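Local atomic coordinates of polysaccharide Lyase Family 6 (Bacteroides cellulosilyticus, PDB entry 6QPS), a protein that degrades mannuronic acid-rich alginate as a calcium-binding family 6 polysaccharide lyase, probably by beta-elimination, on a parallel beta-helix scaffold. Residues R160-R165 with A187-N192; L259-A264 with N461-N466; Y303-K308 with A348-L353; E323-E328 with S338-E343. One frame throughout, in Å; residues are numbered along the deposited sequence.

Contact 1 (R160-R165 with A187-N192); sequences RGTNNR and ADNHLN
N189 lays its amide against the backbone of G161 and uses both of its polar ends there. Its CG stands anti to the backbone N (chi1 174°), which carries the amide across to the other loop. N189 OD1 accepts from G161 N on a lone pair, in its own carbonyl plane, at 2.9 Å. N189 ND2, with its partner close to the amide plane, donates to G161 O at 3.2 Å, but meets that oxygen from above the carbonyl plane. An asparagine suits the place because one short side chain offers a donor and an acceptor side by side; a leucine here would probably leave both backbone groups of the buried G161 without these mates. G161 itself has a positive phi (75°), a conformation that glycine adopts most easily.

Next to it, the T162 side chain slants across that of N189, and T162 CG2 rests 3.6 Å from L191 O. The backbone then closes the contact, with N163 N giving a straight bond of 2.8 Å to N192 O. N192 touches G161 O with its CB at 3.6 Å, while its amide turns elsewhere, OD1 to T229 and H194 and ND2 to S227.

Both loops leave strands that pair in parallel, 155-159 and 181-183, and lead into another parallel pair, 165-167 and 195-197, stacking as turns of successive coils.

Contact 2 (L259-A264 with N461-N466); sequences LFYESA and NHIDTN
The hydroxyl of Y261 donates through OH to N466 O over 2.7 Å, arriving in the carbonyl plane on a lone pair, while the oxygen lies at the edge of the tyrosine ring. With CG anti to the backbone N (chi1 180°), the ring reaches out from the strand to N466. There I463 covers one face: I463 CG1 sits 3.8 Å from the centroid of the Y261 ring, only 3° off the normal, a nearly ideal CH-pi contact. The other branch of I463, CG2, also meets the ring and lies 4.3 Å from L259 CD2. A branched aliphatic residue thus fits between a tyrosine and a leucine. H462 crosses the tyrosine at about a right angle and brings the edge of its imidazole up, H462 CD2 standing 3.4 Å from Y261 OH. A phenylalanine in place of Y261 would probably leave N466 O without its hydroxyl mate.

N466 is itself held in position, since N466 ND2 turns back to H462 O at 2.9 Å, in the carbonyl plane. Beyond the hydroxyl, a water links E262 OE2 to H462 NE2, at 2.8 Å from each; E262 is also bound by R238 and H285.

In this way helix 454-465 lies across strand 254-261; the axes of 259-261 and 461-465 lie 85° apart in direction and 11.6 Å apart at closest approach. Helix 433-445 flanks the same patch, with I441 against I463 and C444 and I445 against L259.

Contact 3 (Y303-K308 with A348-L353); sequences YDNYIK and AYNTFL
T351 sets its CG2 methyl over one face of the Y306 ring, 4.1 Å from the centroid and displaced toward the rim. Farther along on this side of the strands, L353 CD2 fills the hollow between Y306 OH, 3.7 Å away, and K308 CG at 4.0 Å; Y306 OH and K308 NZ both go on to E437 of helix 433-445. On the other side, I307 reaches alongside F352, I307 CD1 meeting F352 CE1 at 3.4 Å. Bonds from I307 N to T351 O and from L353 N to I307 O lock the parallel register, which sets Y306 beside T351, I307 beside F352 and K308 beside L353.

Between the two parts of each strand, D304 and Y349 take left-handed helical backbone angles that bend both chains alike. The asparagines that follow, N305 and N350, lie side by side with their amides nearly coplanar (9° apart). N350 OD1 accepts two hydrogen bonds, from N305 N at 2.9 Å and N305 ND2 at 3.0 Å. The pattern continues on either side, N305 OD1 taking N280 N and N376 OD1 taking N350 N. Such an asparagine ladder, where the strands bend, is a hallmark of right-handed parallel beta-helices such as those of polysaccharide lyases.

Contact 4 (E323-E328 with S338-E343); sequences ERPTAE and SYHRVE
Charge leads this contact, E323 and R341 facing each other in a salt bridge with two bonds side by side. R341 grips side-on: R341 NE reaches E323 OE1 and R341 NH2 reaches E323 OE2, each at 2.8 Å and almost straight. Both oxygens are met on their syn sides, with the carboxylate and guanidinium planes 21° apart. Although the first bond of the glutamate side chain leads away from the partner, a bend at chi2 (-74°) swings the carboxylate back alongside the arginine. The long arginine chain, bent in turn at chi3, presents its NE edge and still has NH1 for M367 O.

Water brings in a second acid. It donates to E323 OE1 at 2.9 Å and to E343 OE2 at 2.7 Å, and accepts from R324 N at 3.0 Å. E323 OE1 and E343 OE2 are only 4.1 Å apart; the water, R341 and, beyond the segments, R369 on E343 probably offset the repulsion.

Apolar and weakly polar contacts finish the interface. H340 brings the edge of its ring to the backbone, H340 CD2 lying 3.3 Å from E323 O, and P325 CD packs on H340 CD2 at 3.9 Å. The proline ring offers a CH2 that packs obliquely on the imidazole, the side chains crossing at about a right angle.

Both segments belong to the long connection between strands 313-318 and 345-353. The arrangement is a bidentate, side-on arginine-glutamate salt bridge within a long surface loop that projects from the beta-helix.

In the fold
Contacts 1 to 4 sample the coils, the loops and the C-terminal helices of one parallel beta-helix. Contact 1 closes first along the chain, and its loops lie about 32 Å (centre to centre) from contact 2, on the opposite side of the chain's centre. Contact 2 spans the longest stretch, bringing helix 454-465 back onto strand 254-261; contact 3 is nested inside it, and contact 4 inside contact 3, within the loop joining two coils. Contacts 2 and 3 are neighbours, about 18 Å between centres, and both border helix 433-445. Contact 4 stands about 36 Å from contact 2 between centres. Stacked strands thus form the shaft, while loops and helices dress different flanks.

Contact 1 (R160-R165 with A187-N192)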
# COMPACT_ATOMS: atom_id res chain seq x y z
N ARG A 160 2.56 -11.72 8.76
CA ARG A 160 2.30 -13.16 8.66
C ARG A 160 1.08 -13.44 9.53
O ARG A 160 0.64 -12.58 10.29
CB ARG A 160 3.48 -13.98 9.21
CG ARG A 160 4.88 -13.50 8.77
CD ARG A 160 5.50 -14.36 7.75
NE ARG A 160 6.89 -13.96 7.52
CZ ARG A 160 7.68 -14.46 6.58
NH1 ARG A 160 7.23 -15.39 5.75
NH2 ARG A 160 8.93 -14.01 6.48
N GLY A 161 0.60 -14.68 9.51
CA GLY A 161 -0.46 -15.05 10.44
C GLY A 161 -1.82 -14.48 10.06
O GLY A 161 -2.20 -14.43 8.90
N THR A 162 -2.59 -14.11 11.09
CA THR A 162 -3.97 -13.68 10.91
C THR A 162 -4.30 -12.55 11.89
O THR A 162 -3.76 -12.48 13.00
CB THR A 162 -4.98 -14.84 11.12
OG1 THR A 162 -4.80 -15.37 12.44
CG2 THR A 162 -4.81 -15.95 10.10
N ASN A 163 -5.21 -11.68 11.46
CA ASN A 163 -5.84 -10.70 12.33
C ASN A 163 -4.83 -9.78 12.99
O ASN A 163 -5.04 -9.35 14.13
CB ASN A 163 -6.69 -11.38 13.42
CG ASN A 163 -7.75 -12.30 12.85
OD1 ASN A 163 -7.61 -13.52 12.89
ND2 ASN A 163 -8.81 -11.71 12.30
N ASN A 164 -3.74 -9.43 12.31
CA ASN A 164 -2.79 -8.46 12.85
C ASN A 164 -3.11 -7.07 12.30
O ASN A 164 -3.89 -6.92 11.36
CB ASN A 164 -1.37 -8.89 12.50
CG ASN A 164 -1.00 -10.22 13.17
OD1 ASN A 164 -1.31 -10.44 14.35
ND2 ASN A 164 -0.33 -11.10 12.43
N ARG A 165 -2.55 -6.06 12.96
CA ARG A 165 -2.87 -4.67 12.65
C ARG A 165 -1.63 -3.79 12.74
O ARG A 165 -0.87 -3.87 13.72
CB ARG A 165 -3.97 -4.14 13.59
CG ARG A 165 -4.43 -2.69 13.30
CD ARG A 165 -5.64 -2.33 14.17
NE ARG A 165 -6.02 -0.94 13.91
CZ ARG A 165 -6.53 -0.10 14.80
NH1 ARG A 165 -6.78 -0.51 16.03
NH2 ARG A 165 -6.74 1.17 14.46
N ALA A 187 0.62 -21.24 1.18
CA ALA A 187 -0.49 -22.09 0.79
C ALA A 187 -1.37 -22.41 1.99
O ALA A 187 -2.59 -22.53 1.85
CB ALA A 187 0.03 -23.38 0.15
N ASP A 188 -0.78 -22.57 3.17
CA ASP A 188 -1.57 -22.88 4.36
C ASP A 188 -1.80 -21.69 5.30
O ASP A 188 -2.52 -21.85 6.30
CB ASP A 188 -0.95 -24.09 5.08
CG ASP A 188 -0.80 -25.33 4.16
OD1 ASP A 188 0.32 -25.89 4.08
OD2 ASP A 188 -1.80 -25.75 3.52
N ASN A 189 -1.26 -20.48 5.00
CA ASN A 189 -1.56 -19.27 5.77
C ASN A 189 -1.62 -18.09 4.80
O ASN A 189 -0.68 -17.32 4.64
CB ASN A 189 -0.51 -19.04 6.87
CG ASN A 189 -0.69 -17.74 7.60
OD1 ASN A 189 0.24 -16.95 7.76
ND2 ASN A 189 -1.92 -17.47 8.04
N HIS A 190 -2.78 -17.94 4.15
CA HIS A 190 -2.99 -16.86 3.19
C HIS A 190 -4.15 -15.94 3.55
O HIS A 190 -4.07 -14.73 3.32
CB HIS A 190 -3.19 -17.41 1.76
CG HIS A 190 -4.28 -18.43 1.63
ND1 HIS A 190 -5.60 -18.09 1.40
CD2 HIS A 190 -4.26 -19.78 1.69
CE1 HIS A 190 -6.33 -19.18 1.32
NE2 HIS A 190 -5.55 -20.23 1.51
N LEU A 191 -5.24 -16.48 4.10
CA LEU A 191 -6.43 -15.68 4.39
C LEU A 191 -6.20 -15.01 5.73
O LEU A 191 -6.29 -15.66 6.78
CB LEU A 191 -7.67 -16.57 4.35
CG LEU A 191 -8.91 -15.83 3.80
CD1 LEU A 191 -10.06 -16.74 3.42
CD2 LEU A 191 -9.43 -14.78 4.75
N ASN A 192 -5.80 -13.74 5.71
CA ASN A 192 -5.27 -13.07 6.91
C ASN A 192 -6.21 -12.11 7.59
O ASN A 192 -6.16 -11.98 8.82
CB ASN A 192 -3.95 -12.35 6.61
CG ASN A 192 -4.02 -11.46 5.40
OD1 ASN A 192 -4.52 -10.32 5.44
ND2 ASN A 192 -3.47 -11.95 4.30
O HOH W 1 -1.53 -14.75 6.03

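Contact 2 (L259-A264 with N461-N466)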
# COMPACT_ATOMS: atom_id res chain seq x y z
N LEU A 259 -4.95 8.29 0.62
CA LEU A 259 -4.53 9.51 -0.08
C LEU A 259 -3.13 9.29 -0.62
O LEU A 259 -2.22 8.95 0.14
CB LEU A 259 -4.53 10.72 0.86
CG LEU A 259 -3.97 12.03 0.26
CD1 LEU A 259 -4.84 12.56 -0.84
CD2 LEU A 259 -3.82 13.04 1.40
N PHE A 260 -2.95 9.51 -1.94
CA PHE A 260 -1.66 9.36 -2.63
C PHE A 260 -1.23 10.74 -3.10
O PHE A 260 -1.79 11.28 -4.05
CB PHE A 260 -1.78 8.38 -3.80
CG PHE A 260 -2.26 7.01 -3.38
CD1 PHE A 260 -3.62 6.71 -3.31
CD2 PHE A 260 -1.36 6.02 -2.99
CE1 PHE A 260 -4.06 5.45 -2.91
CE2 PHE A 260 -1.82 4.77 -2.60
CZ PHE A 260 -3.16 4.50 -2.55
N TYR A 261 -0.26 11.33 -2.40
CA TYR A 261 0.11 12.74 -2.56
C TYR A 261 1.53 12.85 -3.08
O TYR A 261 2.48 12.42 -2.41
CB TYR A 261 -0.01 13.45 -1.21
CG TYR A 261 0.34 14.94 -1.18
CD1 TYR A 261 1.67 15.36 -0.99
CD2 TYR A 261 -0.64 15.91 -1.29
CE1 TYR A 261 1.98 16.70 -0.93
CE2 TYR A 261 -0.34 17.26 -1.23
CZ TYR A 261 0.98 17.65 -1.07
OH TYR A 261 1.33 18.99 -0.99
N GLU A 262 1.68 13.47 -4.26
CA GLU A 262 2.99 13.72 -4.88
C GLU A 262 3.85 12.45 -4.93
O GLU A 262 5.06 12.51 -4.73
CB GLU A 262 3.73 14.85 -4.16
CG GLU A 262 3.09 16.22 -4.36
CD GLU A 262 3.93 17.38 -3.82
OE1 GLU A 262 4.94 17.15 -3.11
OE2 GLU A 262 3.54 18.53 -4.10
N SER A 263 3.22 11.31 -5.23
CA SER A 263 3.89 10.01 -5.17
C SER A 263 4.07 9.47 -6.58
O SER A 263 3.08 9.22 -7.28
CB SER A 263 3.08 9.04 -4.30
OG SER A 263 3.15 9.40 -2.92
N ALA A 264 5.33 9.23 -6.98
CA ALA A 264 5.66 8.83 -8.35
C ALA A 264 5.46 7.34 -8.61
O ALA A 264 6.38 6.61 -8.99
CB ALA A 264 7.10 9.24 -8.68
N ASN A 461 1.19 19.00 7.96
CA ASN A 461 0.97 20.43 7.76
C ASN A 461 1.30 20.84 6.33
O ASN A 461 0.63 21.71 5.75
CB ASN A 461 1.82 21.24 8.73
CG ASN A 461 1.65 22.73 8.52
OD1 ASN A 461 2.55 23.42 8.03
ND2 ASN A 461 0.48 23.23 8.85
N HIS A 462 2.32 20.21 5.72
CA HIS A 462 2.61 20.48 4.32
C HIS A 462 1.42 20.15 3.42
O HIS A 462 1.01 20.97 2.59
CB HIS A 462 3.86 19.74 3.83
CG HIS A 462 4.22 20.14 2.43
ND1 HIS A 462 5.10 21.16 2.16
CD2 HIS A 462 3.75 19.72 1.24
CE1 HIS A 462 5.17 21.34 0.85
NE2 HIS A 462 4.37 20.46 0.27
N ILE A 463 0.86 18.95 3.57
CA ILE A 463 -0.31 18.59 2.76
C ILE A 463 -1.43 19.59 3.00
O ILE A 463 -2.04 20.11 2.06
CB ILE A 463 -0.77 17.15 3.07
CG1 ILE A 463 0.30 16.13 2.68
CG2 ILE A 463 -2.08 16.84 2.35
CD1 ILE A 463 0.01 14.68 3.16
N ASP A 464 -1.71 19.87 4.28
CA ASP A 464 -2.81 20.76 4.66
C ASP A 464 -2.69 22.12 3.98
O ASP A 464 -3.70 22.70 3.56
CB ASP A 464 -2.83 20.93 6.18
CG ASP A 464 -4.05 21.69 6.70
OD1 ASP A 464 -5.11 21.65 6.08
OD2 ASP A 464 -3.94 22.31 7.78
N THR A 465 -1.46 22.65 3.86
CA THR A 465 -1.23 23.98 3.30
C THR A 465 -0.80 23.98 1.83
O THR A 465 -0.54 25.06 1.28
CB THR A 465 -0.20 24.76 4.14
OG1 THR A 465 1.02 24.02 4.20
CG2 THR A 465 -0.74 25.00 5.56
N ASN A 466 -0.73 22.81 1.18
CA ASN A 466 -0.33 22.68 -0.24
C ASN A 466 -1.26 21.63 -0.87
O ASN A 466 -0.88 20.51 -1.25
CB ASN A 466 1.14 22.29 -0.40
CG ASN A 466 2.08 23.35 0.15
OD1 ASN A 466 2.55 24.23 -0.57
ND2 ASN A 466 2.36 23.27 1.45
O HOH W 2 4.17 20.68 -2.47

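Contact 3 (Y303-K308 with A348-L353)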
# COMPACT_ATOMS: atom_id res chain seq x y z
N TYR A 303 -14.63 2.00 -7.45
CA TYR A 303 -15.73 2.92 -7.19
C TYR A 303 -15.30 4.14 -6.41
O TYR A 303 -14.62 4.02 -5.39
CB TYR A 303 -16.80 2.14 -6.39
CG TYR A 303 -17.91 2.97 -5.78
CD1 TYR A 303 -18.76 3.68 -6.60
CD2 TYR A 303 -18.11 3.02 -4.39
CE1 TYR A 303 -19.77 4.45 -6.07
CE2 TYR A 303 -19.14 3.76 -3.86
CZ TYR A 303 -19.97 4.48 -4.70
OH TYR A 303 -21.01 5.25 -4.20
N ASP A 304 -15.76 5.32 -6.83
CA ASP A 304 -15.65 6.56 -6.05
C ASP A 304 -14.22 7.05 -5.85
O ASP A 304 -13.95 7.80 -4.91
CB ASP A 304 -16.40 6.42 -4.71
CG ASP A 304 -16.66 7.75 -4.00
OD1 ASP A 304 -17.06 8.70 -4.69
OD2 ASP A 304 -16.48 7.80 -2.76
N ASN A 305 -13.28 6.67 -6.72
CA ASN A 305 -11.91 7.16 -6.63
C ASN A 305 -11.78 8.48 -7.37
O ASN A 305 -12.46 8.72 -8.36
CB ASN A 305 -10.94 6.12 -7.18
CG ASN A 305 -11.07 4.78 -6.45
OD1 ASN A 305 -10.52 4.59 -5.37
ND2 ASN A 305 -11.82 3.84 -7.04
N TYR A 306 -10.90 9.34 -6.86
CA TYR A 306 -10.71 10.70 -7.37
C TYR A 306 -9.23 10.86 -7.69
O TYR A 306 -8.39 10.83 -6.77
CB TYR A 306 -11.17 11.71 -6.31
CG TYR A 306 -11.32 13.15 -6.78
CD1 TYR A 306 -10.21 13.95 -7.02
CD2 TYR A 306 -12.59 13.72 -6.95
CE1 TYR A 306 -10.35 15.27 -7.41
CE2 TYR A 306 -12.72 15.04 -7.34
CZ TYR A 306 -11.60 15.81 -7.57
OH TYR A 306 -11.77 17.13 -7.97
N ILE A 307 -8.90 10.99 -8.98
CA ILE A 307 -7.52 11.00 -9.48
C ILE A 307 -7.27 12.35 -10.14
O ILE A 307 -7.97 12.69 -11.11
CB ILE A 307 -7.28 9.86 -10.48
CG1 ILE A 307 -7.49 8.54 -9.76
CG2 ILE A 307 -5.91 9.92 -11.04
CD1 ILE A 307 -7.84 7.35 -10.61
N LYS A 308 -6.33 13.12 -9.60
CA LYS A 308 -6.06 14.48 -10.05
C LYS A 308 -4.59 14.72 -10.40
O LYS A 308 -3.69 14.46 -9.59
CB LYS A 308 -6.48 15.49 -8.95
CG LYS A 308 -6.29 16.96 -9.30
CD LYS A 308 -6.55 17.90 -8.13
CE LYS A 308 -6.60 19.35 -8.59
NZ LYS A 308 -6.62 20.29 -7.43
N ALA A 348 -16.83 2.53 -11.87
CA ALA A 348 -18.01 3.37 -11.73
C ALA A 348 -17.81 4.54 -10.77
O ALA A 348 -17.27 4.40 -9.68
CB ALA A 348 -19.17 2.51 -11.24
N TYR A 349 -18.34 5.69 -11.17
CA TYR A 349 -18.50 6.84 -10.26
C TYR A 349 -17.15 7.37 -9.78
O TYR A 349 -17.03 7.85 -8.65
CB TYR A 349 -19.49 6.57 -9.09
CG TYR A 349 -20.95 6.61 -9.53
CD1 TYR A 349 -21.59 7.82 -9.71
CD2 TYR A 349 -21.68 5.44 -9.80
CE1 TYR A 349 -22.89 7.89 -10.15
CE2 TYR A 349 -23.01 5.49 -10.25
CZ TYR A 349 -23.61 6.74 -10.43
OH TYR A 349 -24.91 6.90 -10.88
N ASN A 350 -16.12 7.27 -10.62
CA ASN A 350 -14.80 7.82 -10.34
C ASN A 350 -14.65 9.16 -11.05
O ASN A 350 -15.44 9.52 -11.93
CB ASN A 350 -13.71 6.87 -10.86
CG ASN A 350 -13.84 5.46 -10.28
OD1 ASN A 350 -13.42 5.19 -9.16
ND2 ASN A 350 -14.42 4.55 -11.06
N THR A 351 -13.62 9.91 -10.67
CA THR A 351 -13.27 11.19 -11.30
C THR A 351 -11.82 11.14 -11.75
O THR A 351 -10.94 10.76 -10.97
CB THR A 351 -13.45 12.34 -10.31
OG1 THR A 351 -14.83 12.47 -9.94
CG2 THR A 351 -12.97 13.65 -10.91
N PHE A 352 -11.58 11.51 -13.02
CA PHE A 352 -10.25 11.60 -13.60
C PHE A 352 -10.08 13.03 -14.09
O PHE A 352 -10.64 13.41 -15.13
CB PHE A 352 -10.09 10.60 -14.74
CG PHE A 352 -10.38 9.20 -14.34
CD1 PHE A 352 -9.38 8.39 -13.82
CD2 PHE A 352 -11.65 8.67 -14.46
CE1 PHE A 352 -9.63 7.10 -13.44
CE2 PHE A 352 -11.91 7.35 -14.09
CZ PHE A 352 -10.91 6.58 -13.56
N LEU A 353 -9.34 13.81 -13.32
CA LEU A 353 -9.19 15.24 -13.53
C LEU A 353 -7.76 15.54 -13.97
O LEU A 353 -6.81 15.30 -13.21
CB LEU A 353 -9.56 15.98 -12.24
CG LEU A 353 -9.43 17.49 -12.25
CD1 LEU A 353 -10.30 18.14 -13.34
CD2 LEU A 353 -9.75 18.09 -10.90
O HOH W 3 -18.95 9.01 -6.51

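Contact 4 (E323-E328 with S338-E343)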
# COMPACT_ATOMS: atom_id res chain seq x y z
N GLU A 323 -4.78 -16.48 -19.85
CA GLU A 323 -6.01 -16.50 -19.08
C GLU A 323 -5.70 -16.75 -17.60
O GLU A 323 -4.63 -17.24 -17.25
CB GLU A 323 -6.94 -17.62 -19.57
CG GLU A 323 -7.17 -17.69 -21.08
CD GLU A 323 -8.08 -16.58 -21.61
OE1 GLU A 323 -8.55 -15.73 -20.83
OE2 GLU A 323 -8.31 -16.57 -22.83
N ARG A 324 -6.66 -16.45 -16.74
CA ARG A 324 -6.55 -16.86 -15.35
C ARG A 324 -6.34 -18.37 -15.29
O ARG A 324 -7.08 -19.12 -15.93
CB ARG A 324 -7.84 -16.50 -14.62
CG ARG A 324 -8.01 -17.13 -13.26
CD ARG A 324 -9.23 -16.52 -12.54
NE ARG A 324 -9.53 -17.24 -11.31
CZ ARG A 324 -10.65 -17.08 -10.62
NH1 ARG A 324 -11.57 -16.23 -11.05
NH2 ARG A 324 -10.84 -17.79 -9.51
N PRO A 325 -5.37 -18.86 -14.51
CA PRO A 325 -5.09 -20.30 -14.49
C PRO A 325 -6.19 -21.08 -13.79
O PRO A 325 -6.92 -20.56 -12.94
CB PRO A 325 -3.78 -20.40 -13.70
CG PRO A 325 -3.80 -19.16 -12.80
CD PRO A 325 -4.43 -18.08 -13.68
N THR A 326 -6.31 -22.34 -14.19
CA THR A 326 -7.13 -23.33 -13.51
C THR A 326 -6.20 -24.34 -12.83
O THR A 326 -4.97 -24.24 -12.90
CB THR A 326 -8.06 -24.04 -14.49
OG1 THR A 326 -7.29 -24.81 -15.41
CG2 THR A 326 -8.92 -23.02 -15.24
N ALA A 327 -6.81 -25.33 -12.17
CA ALA A 327 -6.01 -26.37 -11.53
C ALA A 327 -5.21 -27.17 -12.55
O ALA A 327 -4.16 -27.71 -12.22
CB ALA A 327 -6.92 -27.31 -10.72
N GLU A 328 -5.70 -27.23 -13.79
CA GLU A 328 -5.02 -27.95 -14.85
C GLU A 328 -3.88 -27.16 -15.49
O GLU A 328 -3.10 -27.73 -16.26
CB GLU A 328 -6.03 -28.31 -15.94
CG GLU A 328 -7.20 -29.15 -15.46
CD GLU A 328 -6.88 -30.63 -15.44
OE1 GLU A 328 -7.44 -31.37 -16.27
OE2 GLU A 328 -6.05 -31.05 -14.60
N SER A 338 3.57 -13.46 -15.15
CA SER A 338 3.17 -12.77 -16.38
C SER A 338 1.97 -11.87 -16.12
O SER A 338 1.84 -11.32 -15.01
CB SER A 338 2.93 -13.82 -17.49
OG SER A 338 2.69 -13.17 -18.72
N TYR A 339 1.14 -11.63 -17.14
CA TYR A 339 -0.01 -10.74 -17.08
C TYR A 339 -1.25 -11.53 -17.50
O TYR A 339 -1.21 -12.25 -18.50
CB TYR A 339 0.17 -9.53 -18.03
CG TYR A 339 1.34 -8.65 -17.65
CD1 TYR A 339 2.62 -8.90 -18.13
CD2 TYR A 339 1.17 -7.56 -16.79
CE1 TYR A 339 3.70 -8.11 -17.75
CE2 TYR A 339 2.24 -6.77 -16.41
CZ TYR A 339 3.50 -7.04 -16.91
OH TYR A 339 4.57 -6.26 -16.54
N HIS A 340 -2.33 -11.38 -16.74
CA HIS A 340 -3.54 -12.16 -16.94
C HIS A 340 -4.70 -11.27 -17.38
O HIS A 340 -4.83 -10.12 -16.94
CB HIS A 340 -3.84 -12.98 -15.68
CG HIS A 340 -2.74 -13.95 -15.36
ND1 HIS A 340 -1.59 -13.56 -14.69
CD2 HIS A 340 -2.59 -15.25 -15.67
CE1 HIS A 340 -0.80 -14.61 -14.57
NE2 HIS A 340 -1.37 -15.65 -15.17
N ARG A 341 -5.53 -11.83 -18.27
CA ARG A 341 -6.60 -11.07 -18.91
C ARG A 341 -7.45 -10.27 -17.92
O ARG A 341 -7.85 -10.75 -16.85
CB ARG A 341 -7.52 -12.02 -19.69
CG ARG A 341 -8.50 -11.29 -20.60
CD ARG A 341 -9.65 -12.21 -21.08
NE ARG A 341 -9.27 -13.25 -22.02
CZ ARG A 341 -9.30 -13.13 -23.36
NH1 ARG A 341 -9.64 -11.99 -23.93
NH2 ARG A 341 -8.98 -14.17 -24.11
N VAL A 342 -7.75 -9.03 -18.29
CA VAL A 342 -8.72 -8.23 -17.56
C VAL A 342 -10.12 -8.67 -17.98
O VAL A 342 -10.47 -8.59 -19.16
CB VAL A 342 -8.52 -6.73 -17.82
CG1 VAL A 342 -9.66 -5.94 -17.19
CG2 VAL A 342 -7.16 -6.26 -17.28
N GLU A 343 -10.93 -9.11 -17.02
CA GLU A 343 -12.33 -9.37 -17.32
C GLU A 343 -13.18 -9.09 -16.09
O GLU A 343 -12.71 -9.22 -14.95
CB GLU A 343 -12.67 -10.74 -17.94
CG GLU A 343 -11.89 -11.90 -17.53
CD GLU A 343 -12.20 -13.15 -18.37
OE1 GLU A 343 -13.27 -13.24 -19.01
OE2 GLU A 343 -11.38 -14.08 -18.40
O HOH W 4 -8.95 -15.09 -18.07